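Long-range contacts in fumarylacetoacetate hydrolase (Burkholderia xenovorans, PDB 5TI1), which probably catalyses the hydrolysis of fumarylacetoacetate to fumarate and acetoacetate, the last step of phenylalanine and tyrosine breakdown, using a bound divalent metal ion: residues 187-192 against 279-284; 198-203 against 437-442; 222-227 against 262-267; 226-231 against 256-261; 387-392 against 409-414. One frame throughout, in Å; residues are numbered along the deposited sequence.

Contact 1: residues 187-192 against 279-284; sequences NGRASS and AKTFAT. With NA (sodium ion), chain L.
This contact belongs to the sodium site beside the magnesium centre. Lys280 O and Ala283 O each bind NA at 2.4 Å. Thr284 OG1 is a longer ligand, 2.9 Å from NA, and Asp260 and Trp261 complete the shell. Residues 187-192 pack against residues 281-284, with Ser192 carrying the polar part. Its OG takes the crowded position between the backbone N and the carbonyl carbon (chi1 45°). From there Ser192 OG donates to Thr281 O at 2.7 Å, arriving above the carbonyl plane. One water donates to Ser192 OG and also hydrogen-bonds Thr284 OG1, so Ser192 acts as a second-shell residue to a sodium ligand. Ser192 O accepts from Thr284 N at 3.0 Å. Arg189 CB points at residues 279-284 and touches Thr281 CG2 at 3.5 Å, and the two side chains cross obliquely. With CG anti to the backbone N (chi1 -177°), the rest of Arg189 leads away to a salt bridge with Asp371 of the second subunit. Strand 185-188 enters beside strand 151-154, helix 278-281 rests on helix 264-270 through Ala279, and Thr284 starts strand 284-292, which runs parallel to strand 193-195.

Contact 2: residues 198-203 against 437-442; sequences TPVRRP and GEILPA
Val200 O is gripped twice. It accepts a hydrogen bond from Leu440 N at 2.8 Å and a CA-H...O contact from Ile439 CA at 3.2 Å. It sits in a parallel beta ladder between strand 200-207 and the C-terminal strand 429-440. Two more backbone bonds flank it: Val200 N to Glu438 O at 3.0 Å, and Arg202 N to Leu440 O at 2.9 Å. The latter is nearly straight (175°) and lies in the carbonyl plane. On one face of the sheet Val200 and Ile439 lie side by side, with Val200 CB 3.8 Å from Ile439 CD1. Both touch Trp261, so this face turns to the protein interior. On the other face Arg201 starts with CG anti to its backbone N and bends at chi3 (-57°). The Arg201 and Leu440 side chains cross at about a right angle, and the bend brings the guanidinium over Leu440. Leu440 CB lies over one face of it, towards the rim. At its edge Arg201 NH1 donates to Pro441 O at 2.7 Å. Leu440 also runs alongside Pro199, with its CD1 3.6 Å from Pro199 CB. Arg202 sends its charged end elsewhere, to a salt bridge with Asp413 and to the carbonyls of Cys220 and Ile411. Its carbonyl stays in the contact: Ala442 CA makes a CA-H...O contact with Arg202 O at 3.3 Å.

Contact 3: residues 222-227 against 262-267; sequences KLDIEL and SARDIQ. With MG (magnesium ion), chain K.
Arg264 places CG anti to its carbonyl carbon and runs extended from CG to NE, then turns at chi4 (-83°). Asp224 has CG anti to its backbone N, and Glu226 has CG anti to its carbonyl carbon with an extended chain beyond. One oxygen of each carboxylate thus reaches the edge of the Arg264 guanidinium, in its plane. Arg264 NE donates to Asp224 OD2 at 2.9 Å. Arg264 NH2 donates to Glu226 OE1, also at 2.9 Å. Each oxygen uses its anti lone pair, and weak second bonds add to both salt bridges. The Asp224 carboxylate stands 85° from the guanidinium plane, the Glu226 carboxylate 33°. Ser262 CB lies 3.8 Å above one guanidinium face, towards its rim. Asp224 is held further by Leu389 N and Leu390 N. Asp224 and Ser262 also form an antiparallel hydrogen-bonded pair, with Asp224 N to Ser262 O at 2.7 Å. Arg264 N, at the start of its helix, donates to Lys222 O at 2.9 Å. Glu226 OE2 binds MG at 2.2 Å. Arg264 therefore helps to fix the rotation of a metal ligand and probably tempers its charge. The network forms a second shell to the magnesium site, probably the active centre of this FAH-family enzyme.

Contact 4: residues 226-231 against 256-261; sequences ELETGF and VLLNDW. With MG (magnesium ion), chain K; NA (sodium ion), chain L.
Metal bonds come first. Glu226, itself a magnesium ligand, is joined by Glu228 OE1 at 2.2 Å from MG and Asp260 OD2 at 2.4 Å from MG; Asp153 adds the fourth protein ligand. Asp260 has CG anti to its backbone N (chi1 176°) and lies alongside both glutamates. Its carboxylate plane stands 88° from that of Glu226 and 86° from that of Glu228. Asp260 bridges two ions, because its OD1 binds NA at 2.4 Å. Trp261 O is the next sodium ligand, 2.5 Å from NA, and Lys280, Ala283 and Thr284 supply the rest. The other oxygen of Glu228, OE2, finds its polar partner in Gly376.

Backbone bonds set these ligands side by side. Strands 223-233 and 252-263 are antiparallel neighbours in the central sheet of the FAH C-terminal fold. Gly230 and Val256 form a hydrogen-bonded pair, with Val256 N to Gly230 O at 2.8 Å. Glu228 and Leu258 form another, although its Glu228 N to Leu258 O bond is weak. Asp260 is the centre of an inverse gamma turn, and its N donates to Glu226 O at 3.1 Å on a lone pair.

One side-chain bond joins in: Asn259 OD1 accepts from Glu226 N at 3.1 Å. Asn259 ND2 lies over the Trp261 ring, towards its rim. Apolar packing is lighter: Leu258 CD1 comes within 4.1 Å of Gly230 CA.

Contact 5: residues 387-392 against 409-414; sequences GSLLEL and SFIEDG
One short helical turn, 389-392, lies against an irregular loop, 409-414, with the CA atoms of Leu389 and Phe410 5.9 Å apart. Ser388 is the N-cap of the turn. Its OG accepts from Glu391 N at 3.1 Å and donates to Glu391 OE2 at 2.7 Å. The helix start sits against strand 223-233. The contact is mostly van der Waals. Leu389 CB comes closest, 3.3 Å from Ser409 O. That carbonyl oxygen is buried here and has no hydrogen-bonding partner in the model. Leu389 CD2 also approaches Ile411 CG1 at 4.4 Å. Leu390, with CG anti to its backbone N (chi1 172°), lies alongside Phe410. The nearest atoms of its side chain and that of His160, the predicted proton acceptor, are about 6 Å apart, so the packing borders the probable active site. The tip of Phe410 meets both backbone and branch of Leu390: Phe410 CE1 is 3.9 Å from Leu390 CA, and Phe410 CZ is 4.0 Å from Leu390 CD1.

In the fold
From the N terminus, contact 1 opens at 187-192 and contact 2 at 198-203. Contacts 3 and 4 then start together on strand 223-233, sharing Glu226 and Leu227. Strand 252-263 returns to close contact 4, then contact 3, and helix 278-281 leads to the close of contact 1 around both. Contact 5 closes its short loop later, at 409-414. Contact 2 closes last, at 437-442, spanning contacts 3, 4 and 5 and crossing contact 1. Lys280 of contact 1 bridges to Glu226 and Asp260 of contact 4. Trp261 and Arg202 join the metal-bearing sheet, the C-terminal strand and the 409-414 loop.

Contact 1: residues 187-192 against 279-284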
# COMPACT_ATOMS: atom_id res chain seq x y z
N ASN B 187 7.65 -1.06 -0.36
CA ASN B 187 6.20 -1.18 -0.38
C ASN B 187 5.75 -1.78 -1.71
O ASN B 187 6.18 -1.33 -2.78
CB ASN B 187 5.51 0.17 -0.22
CG ASN B 187 5.89 0.87 1.05
OD1 ASN B 187 6.53 1.91 1.01
ND2 ASN B 187 5.51 0.31 2.19
N GLY B 188 4.89 -2.80 -1.65
CA GLY B 188 4.22 -3.31 -2.82
C GLY B 188 2.82 -2.73 -2.94
O GLY B 188 2.37 -1.95 -2.11
N ARG B 189 2.14 -3.13 -4.00
CA ARG B 189 0.80 -2.64 -4.30
C ARG B 189 -0.23 -3.64 -3.77
O ARG B 189 -0.41 -4.73 -4.33
CB ARG B 189 0.65 -2.42 -5.80
CG ARG B 189 -0.68 -1.83 -6.19
CD ARG B 189 -0.77 -0.32 -5.88
NE ARG B 189 -2.08 0.15 -6.31
CZ ARG B 189 -2.62 1.35 -6.08
NH1 ARG B 189 -1.97 2.28 -5.37
NH2 ARG B 189 -3.84 1.59 -6.57
N ALA B 190 -0.95 -3.25 -2.72
CA ALA B 190 -1.95 -4.14 -2.13
C ALA B 190 -3.11 -4.40 -3.08
O ALA B 190 -3.66 -5.51 -3.08
CB ALA B 190 -2.45 -3.56 -0.81
N SER B 191 -3.50 -3.41 -3.89
CA SER B 191 -4.71 -3.56 -4.70
C SER B 191 -4.61 -4.69 -5.72
O SER B 191 -5.62 -5.29 -6.07
CB SER B 191 -5.03 -2.25 -5.43
OG SER B 191 -4.10 -2.03 -6.47
N SER B 192 -3.40 -4.98 -6.21
CA SER B 192 -3.24 -6.00 -7.24
C SER B 192 -2.83 -7.36 -6.67
O SER B 192 -2.40 -8.23 -7.43
CB SER B 192 -2.21 -5.55 -8.27
OG SER B 192 -1.07 -5.00 -7.62
N ALA B 279 6.67 -2.73 -13.06
CA ALA B 279 7.11 -4.09 -13.32
C ALA B 279 6.60 -5.08 -12.28
O ALA B 279 6.70 -6.29 -12.52
CB ALA B 279 8.63 -4.14 -13.34
N LYS B 280 6.10 -4.60 -11.14
CA LYS B 280 5.66 -5.46 -10.05
C LYS B 280 4.17 -5.41 -9.78
O LYS B 280 3.60 -6.40 -9.33
CB LYS B 280 6.37 -5.09 -8.75
CG LYS B 280 7.87 -5.21 -8.82
CD LYS B 280 8.28 -6.65 -8.84
CE LYS B 280 9.60 -6.86 -8.14
NZ LYS B 280 9.93 -8.31 -8.12
N THR B 281 3.54 -4.26 -10.01
CA THR B 281 2.22 -4.00 -9.47
C THR B 281 1.10 -4.48 -10.38
O THR B 281 -0.07 -4.30 -10.02
CB THR B 281 2.04 -2.50 -9.23
OG1 THR B 281 2.10 -1.82 -10.49
CG2 THR B 281 3.13 -1.97 -8.29
N PHE B 282 1.40 -5.06 -11.55
CA PHE B 282 0.33 -5.51 -12.43
C PHE B 282 -0.37 -6.76 -11.90
O PHE B 282 -1.50 -7.03 -12.29
CB PHE B 282 0.87 -5.75 -13.85
CG PHE B 282 1.89 -6.85 -13.94
CD1 PHE B 282 3.23 -6.59 -13.79
CD2 PHE B 282 1.49 -8.16 -14.20
CE1 PHE B 282 4.17 -7.61 -13.88
CE2 PHE B 282 2.41 -9.18 -14.29
CZ PHE B 282 3.76 -8.90 -14.13
N ALA B 283 0.28 -7.51 -11.00
CA ALA B 283 -0.30 -8.73 -10.44
C ALA B 283 0.62 -9.33 -9.38
O ALA B 283 1.83 -9.41 -9.58
CB ALA B 283 -0.55 -9.79 -11.52
N THR B 284 0.04 -9.75 -8.26
CA THR B 284 0.72 -10.59 -7.29
C THR B 284 -0.30 -11.62 -6.84
O THR B 284 -1.43 -11.25 -6.51
CB THR B 284 1.24 -9.76 -6.10
OG1 THR B 284 2.19 -8.79 -6.56
CG2 THR B 284 1.90 -10.67 -5.08
NA NA L . 3.98 -8.72 -8.81
O HOH W 1 0.86 -6.36 -6.19

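Contact 2: residues 198-203 against 437-442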
# COMPACT_ATOMS: atom_id res chain seq x y z
N THR B 198 -6.55 -16.60 -10.60
CA THR B 198 -6.82 -15.39 -11.36
C THR B 198 -5.87 -15.34 -12.54
O THR B 198 -4.65 -15.44 -12.35
CB THR B 198 -6.63 -14.14 -10.49
OG1 THR B 198 -7.37 -14.27 -9.27
CG2 THR B 198 -7.09 -12.92 -11.24
N PRO B 199 -6.37 -15.22 -13.77
CA PRO B 199 -5.47 -15.05 -14.91
C PRO B 199 -4.71 -13.73 -14.82
O PRO B 199 -5.21 -12.74 -14.28
CB PRO B 199 -6.41 -15.07 -16.13
CG PRO B 199 -7.73 -14.67 -15.59
CD PRO B 199 -7.78 -15.22 -14.17
N VAL B 200 -3.50 -13.73 -15.35
CA VAL B 200 -2.61 -12.59 -15.25
C VAL B 200 -2.27 -12.13 -16.65
O VAL B 200 -1.74 -12.91 -17.45
CB VAL B 200 -1.33 -12.92 -14.48
CG1 VAL B 200 -0.37 -11.74 -14.53
CG2 VAL B 200 -1.67 -13.29 -13.04
N ARG B 201 -2.56 -10.88 -16.96
CA ARG B 201 -2.35 -10.41 -18.32
C ARG B 201 -0.94 -9.87 -18.46
O ARG B 201 -0.49 -9.07 -17.62
CB ARG B 201 -3.36 -9.35 -18.72
CG ARG B 201 -3.20 -9.03 -20.21
CD ARG B 201 -4.33 -8.25 -20.79
NE ARG B 201 -5.65 -8.88 -20.64
CZ ARG B 201 -6.19 -9.75 -21.49
NH1 ARG B 201 -5.53 -10.15 -22.57
NH2 ARG B 201 -7.40 -10.23 -21.25
N ARG B 202 -0.25 -10.32 -19.50
CA ARG B 202 1.08 -9.81 -19.81
C ARG B 202 1.01 -8.30 -19.93
O ARG B 202 0.20 -7.78 -20.71
CB ARG B 202 1.61 -10.42 -21.11
CG ARG B 202 2.98 -9.87 -21.56
CD ARG B 202 3.44 -10.52 -22.88
NE ARG B 202 3.48 -11.98 -22.79
CZ ARG B 202 4.52 -12.67 -22.33
NH1 ARG B 202 5.62 -12.03 -21.93
NH2 ARG B 202 4.48 -14.00 -22.27
N PRO B 203 1.80 -7.56 -19.15
CA PRO B 203 1.73 -6.09 -19.21
C PRO B 203 2.41 -5.53 -20.45
O PRO B 203 3.42 -6.05 -20.92
CB PRO B 203 2.47 -5.66 -17.94
CG PRO B 203 3.41 -6.82 -17.63
CD PRO B 203 2.65 -8.05 -18.05
N GLY B 437 -1.49 -19.21 -11.52
CA GLY B 437 -2.00 -18.23 -12.46
C GLY B 437 -1.58 -18.60 -13.86
O GLY B 437 -0.52 -19.19 -14.06
N GLU B 438 -2.42 -18.24 -14.83
CA GLU B 438 -2.15 -18.52 -16.23
C GLU B 438 -2.10 -17.20 -16.99
O GLU B 438 -2.92 -16.31 -16.76
CB GLU B 438 -3.21 -19.48 -16.79
CG GLU B 438 -2.99 -19.89 -18.23
CD GLU B 438 -3.83 -21.10 -18.63
OE1 GLU B 438 -4.67 -20.97 -19.54
OE2 GLU B 438 -3.65 -22.18 -18.03
N ILE B 439 -1.12 -17.06 -17.88
CA ILE B 439 -0.80 -15.77 -18.48
C ILE B 439 -1.67 -15.52 -19.70
O ILE B 439 -1.79 -16.37 -20.59
CB ILE B 439 0.69 -15.70 -18.85
CG1 ILE B 439 1.57 -15.86 -17.60
CG2 ILE B 439 0.99 -14.40 -19.60
CD1 ILE B 439 1.19 -14.95 -16.46
N LEU B 440 -2.31 -14.33 -19.74
CA LEU B 440 -3.08 -13.90 -20.90
C LEU B 440 -2.22 -13.03 -21.81
O LEU B 440 -1.34 -12.30 -21.33
CB LEU B 440 -4.31 -13.11 -20.46
CG LEU B 440 -5.21 -13.88 -19.49
CD1 LEU B 440 -6.43 -13.06 -19.13
CD2 LEU B 440 -5.61 -15.22 -20.09
N PRO B 441 -2.44 -13.09 -23.13
CA PRO B 441 -1.68 -12.24 -24.05
C PRO B 441 -1.85 -10.77 -23.70
O PRO B 441 -2.89 -10.34 -23.20
CB PRO B 441 -2.29 -12.57 -25.42
CG PRO B 441 -2.90 -13.90 -25.25
CD PRO B 441 -3.38 -13.97 -23.84
N ALA B 442 -0.80 -10.00 -23.97
CA ALA B 442 -0.87 -8.57 -23.74
C ALA B 442 -1.94 -7.95 -24.64
O ALA B 442 -2.28 -8.49 -25.69
CB ALA B 442 0.49 -7.91 -24.00

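Contact 3: residues 222-227 against 262-267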
# COMPACT_ATOMS: atom_id res chain seq x y z
N LYS B 222 10.08 -10.23 -20.84
CA LYS B 222 10.77 -10.97 -19.78
C LYS B 222 9.83 -11.09 -18.58
O LYS B 222 10.08 -10.55 -17.50
CB LYS B 222 12.08 -10.30 -19.40
CG LYS B 222 13.15 -10.42 -20.46
CD LYS B 222 14.52 -10.10 -19.86
CE LYS B 222 15.61 -10.22 -20.90
NZ LYS B 222 16.92 -9.94 -20.26
N LEU B 223 8.73 -11.82 -18.78
CA LEU B 223 7.76 -12.06 -17.72
C LEU B 223 8.22 -13.22 -16.86
O LEU B 223 8.52 -14.31 -17.36
CB LEU B 223 6.40 -12.34 -18.33
CG LEU B 223 5.24 -12.53 -17.36
CD1 LEU B 223 5.02 -11.24 -16.53
CD2 LEU B 223 4.01 -12.95 -18.14
N ASP B 224 8.28 -13.00 -15.54
CA ASP B 224 8.89 -13.97 -14.65
C ASP B 224 8.03 -14.13 -13.41
O ASP B 224 7.19 -13.29 -13.08
CB ASP B 224 10.32 -13.53 -14.29
CG ASP B 224 11.18 -14.68 -13.78
OD1 ASP B 224 10.67 -15.82 -13.68
OD2 ASP B 224 12.38 -14.46 -13.50
N ILE B 225 8.23 -15.26 -12.73
CA ILE B 225 7.69 -15.48 -11.40
C ILE B 225 8.67 -14.95 -10.37
O ILE B 225 9.84 -14.70 -10.68
CB ILE B 225 7.41 -16.96 -11.11
CG1 ILE B 225 8.75 -17.69 -10.89
CG2 ILE B 225 6.60 -17.59 -12.23
CD1 ILE B 225 8.61 -19.13 -10.50
N GLU B 226 8.21 -14.83 -9.13
CA GLU B 226 9.10 -14.78 -7.98
C GLU B 226 8.48 -15.67 -6.92
O GLU B 226 7.43 -15.33 -6.36
CB GLU B 226 9.32 -13.36 -7.46
CG GLU B 226 10.03 -12.47 -8.47
CD GLU B 226 10.82 -11.34 -7.84
OE1 GLU B 226 11.85 -10.94 -8.42
OE2 GLU B 226 10.41 -10.86 -6.77
N LEU B 227 9.10 -16.83 -6.70
CA LEU B 227 8.64 -17.77 -5.68
C LEU B 227 8.91 -17.19 -4.31
O LEU B 227 10.07 -16.92 -3.97
CB LEU B 227 9.34 -19.12 -5.84
CG LEU B 227 9.28 -20.03 -4.61
CD1 LEU B 227 7.88 -20.55 -4.40
CD2 LEU B 227 10.24 -21.19 -4.76
N SER B 262 6.76 -10.59 -12.11
CA SER B 262 7.72 -9.53 -12.42
C SER B 262 7.88 -9.41 -13.93
O SER B 262 8.06 -10.42 -14.62
CB SER B 262 9.08 -9.82 -11.78
OG SER B 262 9.00 -9.69 -10.37
N ALA B 263 7.84 -8.17 -14.42
CA ALA B 263 8.18 -7.85 -15.81
C ALA B 263 9.58 -7.24 -15.79
O ALA B 263 9.74 -6.04 -15.55
CB ALA B 263 7.16 -6.90 -16.42
N ARG B 264 10.60 -8.07 -16.04
CA ARG B 264 11.96 -7.66 -15.70
C ARG B 264 12.51 -6.62 -16.66
O ARG B 264 13.33 -5.79 -16.24
CB ARG B 264 12.88 -8.87 -15.67
CG ARG B 264 12.40 -9.90 -14.69
CD ARG B 264 13.50 -10.75 -14.16
NE ARG B 264 12.96 -11.61 -13.12
CZ ARG B 264 12.77 -11.23 -11.86
NH1 ARG B 264 13.12 -10.00 -11.47
NH2 ARG B 264 12.25 -12.09 -11.00
N ASP B 265 12.10 -6.65 -17.93
CA ASP B 265 12.56 -5.61 -18.85
C ASP B 265 11.91 -4.27 -18.52
O ASP B 265 12.57 -3.23 -18.59
CB ASP B 265 12.31 -6.01 -20.31
CG ASP B 265 10.91 -6.54 -20.57
OD1 ASP B 265 10.12 -6.72 -19.63
OD2 ASP B 265 10.59 -6.80 -21.76
N ILE B 266 10.63 -4.28 -18.15
CA ILE B 266 10.01 -3.06 -17.63
C ILE B 266 10.74 -2.59 -16.38
O ILE B 266 10.92 -1.38 -16.16
CB ILE B 266 8.50 -3.30 -17.37
CG1 ILE B 266 7.76 -3.55 -18.69
CG2 ILE B 266 7.87 -2.13 -16.64
CD1 ILE B 266 6.26 -3.75 -18.52
N GLN B 267 11.20 -3.53 -15.55
CA GLN B 267 11.83 -3.15 -14.29
C GLN B 267 13.16 -2.46 -14.53
O GLN B 267 13.46 -1.43 -13.91
CB GLN B 267 12.03 -4.37 -13.39
CG GLN B 267 12.64 -4.02 -12.02
CD GLN B 267 12.87 -5.24 -11.12
OE1 GLN B 267 11.94 -5.76 -10.51
NE2 GLN B 267 14.12 -5.67 -11.02
MG MG K . 9.48 -10.02 -5.00

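Contact 4: residues 226-231 against 256-261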
# COMPACT_ATOMS: atom_id res chain seq x y z
N GLU B 226 8.21 -14.83 -9.13
CA GLU B 226 9.10 -14.78 -7.98
C GLU B 226 8.48 -15.67 -6.92
O GLU B 226 7.43 -15.33 -6.36
CB GLU B 226 9.32 -13.36 -7.46
CG GLU B 226 10.03 -12.47 -8.47
CD GLU B 226 10.82 -11.34 -7.84
OE1 GLU B 226 11.85 -10.94 -8.42
OE2 GLU B 226 10.41 -10.86 -6.77
N LEU B 227 9.10 -16.83 -6.70
CA LEU B 227 8.64 -17.77 -5.68
C LEU B 227 8.91 -17.19 -4.31
O LEU B 227 10.07 -16.92 -3.97
CB LEU B 227 9.34 -19.12 -5.84
CG LEU B 227 9.28 -20.03 -4.61
CD1 LEU B 227 7.88 -20.55 -4.40
CD2 LEU B 227 10.24 -21.19 -4.76
N GLU B 228 7.85 -17.01 -3.52
CA GLU B 228 7.97 -16.41 -2.20
C GLU B 228 6.93 -17.01 -1.27
O GLU B 228 5.99 -17.69 -1.69
CB GLU B 228 7.75 -14.89 -2.25
CG GLU B 228 8.61 -14.16 -3.26
CD GLU B 228 8.52 -12.66 -3.11
OE1 GLU B 228 8.84 -11.94 -4.07
OE2 GLU B 228 8.13 -12.22 -2.02
N THR B 229 7.08 -16.72 0.02
CA THR B 229 5.99 -16.84 0.97
C THR B 229 5.56 -15.45 1.42
O THR B 229 6.33 -14.49 1.38
CB THR B 229 6.38 -17.66 2.19
OG1 THR B 229 7.35 -16.92 2.93
CG2 THR B 229 6.99 -19.03 1.78
N GLY B 230 4.32 -15.35 1.87
CA GLY B 230 3.88 -14.13 2.51
C GLY B 230 3.34 -14.43 3.89
O GLY B 230 2.57 -15.38 4.05
N PHE B 231 3.75 -13.67 4.90
CA PHE B 231 3.10 -13.84 6.19
C PHE B 231 2.13 -12.69 6.44
O PHE B 231 2.26 -11.60 5.88
CB PHE B 231 4.12 -13.97 7.34
CG PHE B 231 5.03 -12.78 7.55
CD1 PHE B 231 4.72 -11.80 8.50
CD2 PHE B 231 6.25 -12.69 6.90
CE1 PHE B 231 5.60 -10.75 8.76
CE2 PHE B 231 7.13 -11.64 7.16
CZ PHE B 231 6.80 -10.67 8.09
N VAL B 256 1.06 -17.69 3.63
CA VAL B 256 0.53 -18.14 2.35
C VAL B 256 1.71 -18.27 1.38
O VAL B 256 2.81 -17.81 1.65
CB VAL B 256 -0.52 -17.17 1.77
CG1 VAL B 256 -1.75 -17.12 2.67
CG2 VAL B 256 0.10 -15.79 1.57
N LEU B 257 1.45 -18.91 0.24
CA LEU B 257 2.37 -18.86 -0.88
C LEU B 257 2.11 -17.59 -1.68
O LEU B 257 0.99 -17.10 -1.76
CB LEU B 257 2.20 -20.08 -1.78
CG LEU B 257 2.35 -21.45 -1.09
CD1 LEU B 257 1.99 -22.58 -2.04
CD2 LEU B 257 3.75 -21.63 -0.56
N LEU B 258 3.17 -17.05 -2.29
CA LEU B 258 3.11 -15.73 -2.92
C LEU B 258 3.96 -15.74 -4.18
O LEU B 258 5.17 -16.00 -4.11
CB LEU B 258 3.56 -14.63 -1.95
CG LEU B 258 3.33 -13.16 -2.34
CD1 LEU B 258 3.30 -12.25 -1.08
CD2 LEU B 258 4.38 -12.65 -3.31
N ASN B 259 3.34 -15.45 -5.32
CA ASN B 259 4.05 -15.31 -6.59
C ASN B 259 4.03 -13.84 -6.96
O ASN B 259 3.00 -13.31 -7.39
CB ASN B 259 3.41 -16.17 -7.69
CG ASN B 259 4.18 -16.09 -9.00
OD1 ASN B 259 5.18 -15.37 -9.10
ND2 ASN B 259 3.72 -16.85 -10.01
N ASP B 260 5.18 -13.18 -6.81
CA ASP B 260 5.31 -11.76 -7.15
C ASP B 260 5.71 -11.65 -8.62
O ASP B 260 6.88 -11.50 -8.97
CB ASP B 260 6.34 -11.10 -6.23
CG ASP B 260 6.59 -9.64 -6.60
OD1 ASP B 260 5.70 -9.01 -7.21
OD2 ASP B 260 7.70 -9.13 -6.29
N TRP B 261 4.70 -11.75 -9.49
CA TRP B 261 4.93 -11.64 -10.93
C TRP B 261 5.75 -10.40 -11.26
O TRP B 261 5.47 -9.31 -10.76
CB TRP B 261 3.59 -11.59 -11.68
CG TRP B 261 2.64 -12.71 -11.37
CD1 TRP B 261 1.61 -12.68 -10.46
CD2 TRP B 261 2.59 -14.00 -11.99
NE1 TRP B 261 0.95 -13.89 -10.46
CE2 TRP B 261 1.52 -14.71 -11.40
CE3 TRP B 261 3.35 -14.63 -12.97
CZ2 TRP B 261 1.18 -16.01 -11.78
CZ3 TRP B 261 3.02 -15.93 -13.34
CH2 TRP B 261 1.94 -16.60 -12.75
MG MG K . 9.48 -10.02 -5.00
NA NA L . 3.98 -8.72 -8.81

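Contact 5: residues 387-392 against 409-414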
# COMPACT_ATOMS: atom_id res chain seq x y z
N GLY B 387 14.42 -19.48 -7.30
CA GLY B 387 13.03 -19.07 -7.25
C GLY B 387 12.54 -18.21 -8.39
O GLY B 387 11.46 -17.62 -8.27
N SER B 388 13.28 -18.12 -9.50
CA SER B 388 12.83 -17.34 -10.64
C SER B 388 13.41 -17.93 -11.92
O SER B 388 14.51 -18.49 -11.91
CB SER B 388 13.24 -15.87 -10.51
OG SER B 388 14.65 -15.73 -10.61
N LEU B 389 12.68 -17.77 -13.03
CA LEU B 389 13.23 -18.15 -14.32
C LEU B 389 14.47 -17.34 -14.65
O LEU B 389 15.39 -17.85 -15.31
CB LEU B 389 12.19 -18.00 -15.44
CG LEU B 389 11.09 -19.05 -15.59
CD1 LEU B 389 11.69 -20.44 -15.69
CD2 LEU B 389 10.10 -18.99 -14.44
N LEU B 390 14.52 -16.08 -14.19
CA LEU B 390 15.73 -15.28 -14.36
C LEU B 390 16.96 -16.01 -13.82
O LEU B 390 18.01 -16.05 -14.48
CB LEU B 390 15.55 -13.92 -13.67
CG LEU B 390 16.82 -13.06 -13.60
CD1 LEU B 390 17.23 -12.59 -14.99
CD2 LEU B 390 16.66 -11.89 -12.62
N GLU B 391 16.85 -16.61 -12.64
CA GLU B 391 17.97 -17.38 -12.11
C GLU B 391 18.07 -18.75 -12.78
O GLU B 391 19.16 -19.17 -13.19
CB GLU B 391 17.84 -17.56 -10.60
CG GLU B 391 17.75 -16.25 -9.81
CD GLU B 391 17.16 -16.48 -8.45
OE1 GLU B 391 17.93 -16.74 -7.51
OE2 GLU B 391 15.92 -16.41 -8.32
N LEU B 392 16.94 -19.46 -12.89
CA LEU B 392 16.97 -20.83 -13.39
C LEU B 392 17.60 -20.91 -14.78
O LEU B 392 18.30 -21.89 -15.08
CB LEU B 392 15.55 -21.41 -13.40
CG LEU B 392 14.93 -21.62 -12.02
CD1 LEU B 392 13.44 -21.93 -12.11
CD2 LEU B 392 15.68 -22.70 -11.24
N SER B 409 12.77 -19.78 -21.51
CA SER B 409 13.63 -18.78 -20.90
C SER B 409 12.79 -18.00 -19.89
O SER B 409 12.94 -18.19 -18.69
CB SER B 409 14.25 -17.86 -21.95
OG SER B 409 15.28 -18.55 -22.64
N PHE B 410 11.88 -17.16 -20.37
CA PHE B 410 10.89 -16.52 -19.52
C PHE B 410 9.51 -17.09 -19.85
O PHE B 410 9.36 -17.97 -20.70
CB PHE B 410 10.98 -15.00 -19.65
CG PHE B 410 12.23 -14.43 -19.06
CD1 PHE B 410 12.31 -14.16 -17.69
CD2 PHE B 410 13.35 -14.21 -19.84
CE1 PHE B 410 13.48 -13.66 -17.12
CE2 PHE B 410 14.52 -13.72 -19.29
CZ PHE B 410 14.59 -13.44 -17.92
N ILE B 411 8.49 -16.60 -19.14
CA ILE B 411 7.15 -17.15 -19.26
C ILE B 411 6.52 -16.75 -20.59
O ILE B 411 6.62 -15.60 -21.03
CB ILE B 411 6.26 -16.69 -18.09
CG1 ILE B 411 6.83 -17.15 -16.74
CG2 ILE B 411 4.84 -17.21 -18.27
CD1 ILE B 411 6.18 -16.43 -15.57
N GLU B 412 5.82 -17.68 -21.21
CA GLU B 412 5.16 -17.43 -22.48
C GLU B 412 3.64 -17.43 -22.29
O GLU B 412 3.12 -17.88 -21.26
CB GLU B 412 5.61 -18.47 -23.52
CG GLU B 412 6.81 -17.96 -24.30
CD GLU B 412 7.76 -19.04 -24.71
OE1 GLU B 412 8.94 -18.72 -24.96
OE2 GLU B 412 7.34 -20.21 -24.79
N ASP B 413 2.95 -16.85 -23.27
CA ASP B 413 1.50 -16.73 -23.21
C ASP B 413 0.86 -18.12 -23.13
O ASP B 413 1.29 -19.06 -23.80
CB ASP B 413 0.96 -15.97 -24.42
CG ASP B 413 1.35 -14.49 -24.41
OD1 ASP B 413 1.85 -13.98 -23.38
OD2 ASP B 413 1.14 -13.83 -25.45
N GLY B 414 -0.17 -18.24 -22.29
CA GLY B 414 -0.82 -19.51 -22.07
C GLY B 414 -0.11 -20.45 -21.11
O GLY B 414 -0.67 -21.52 -20.80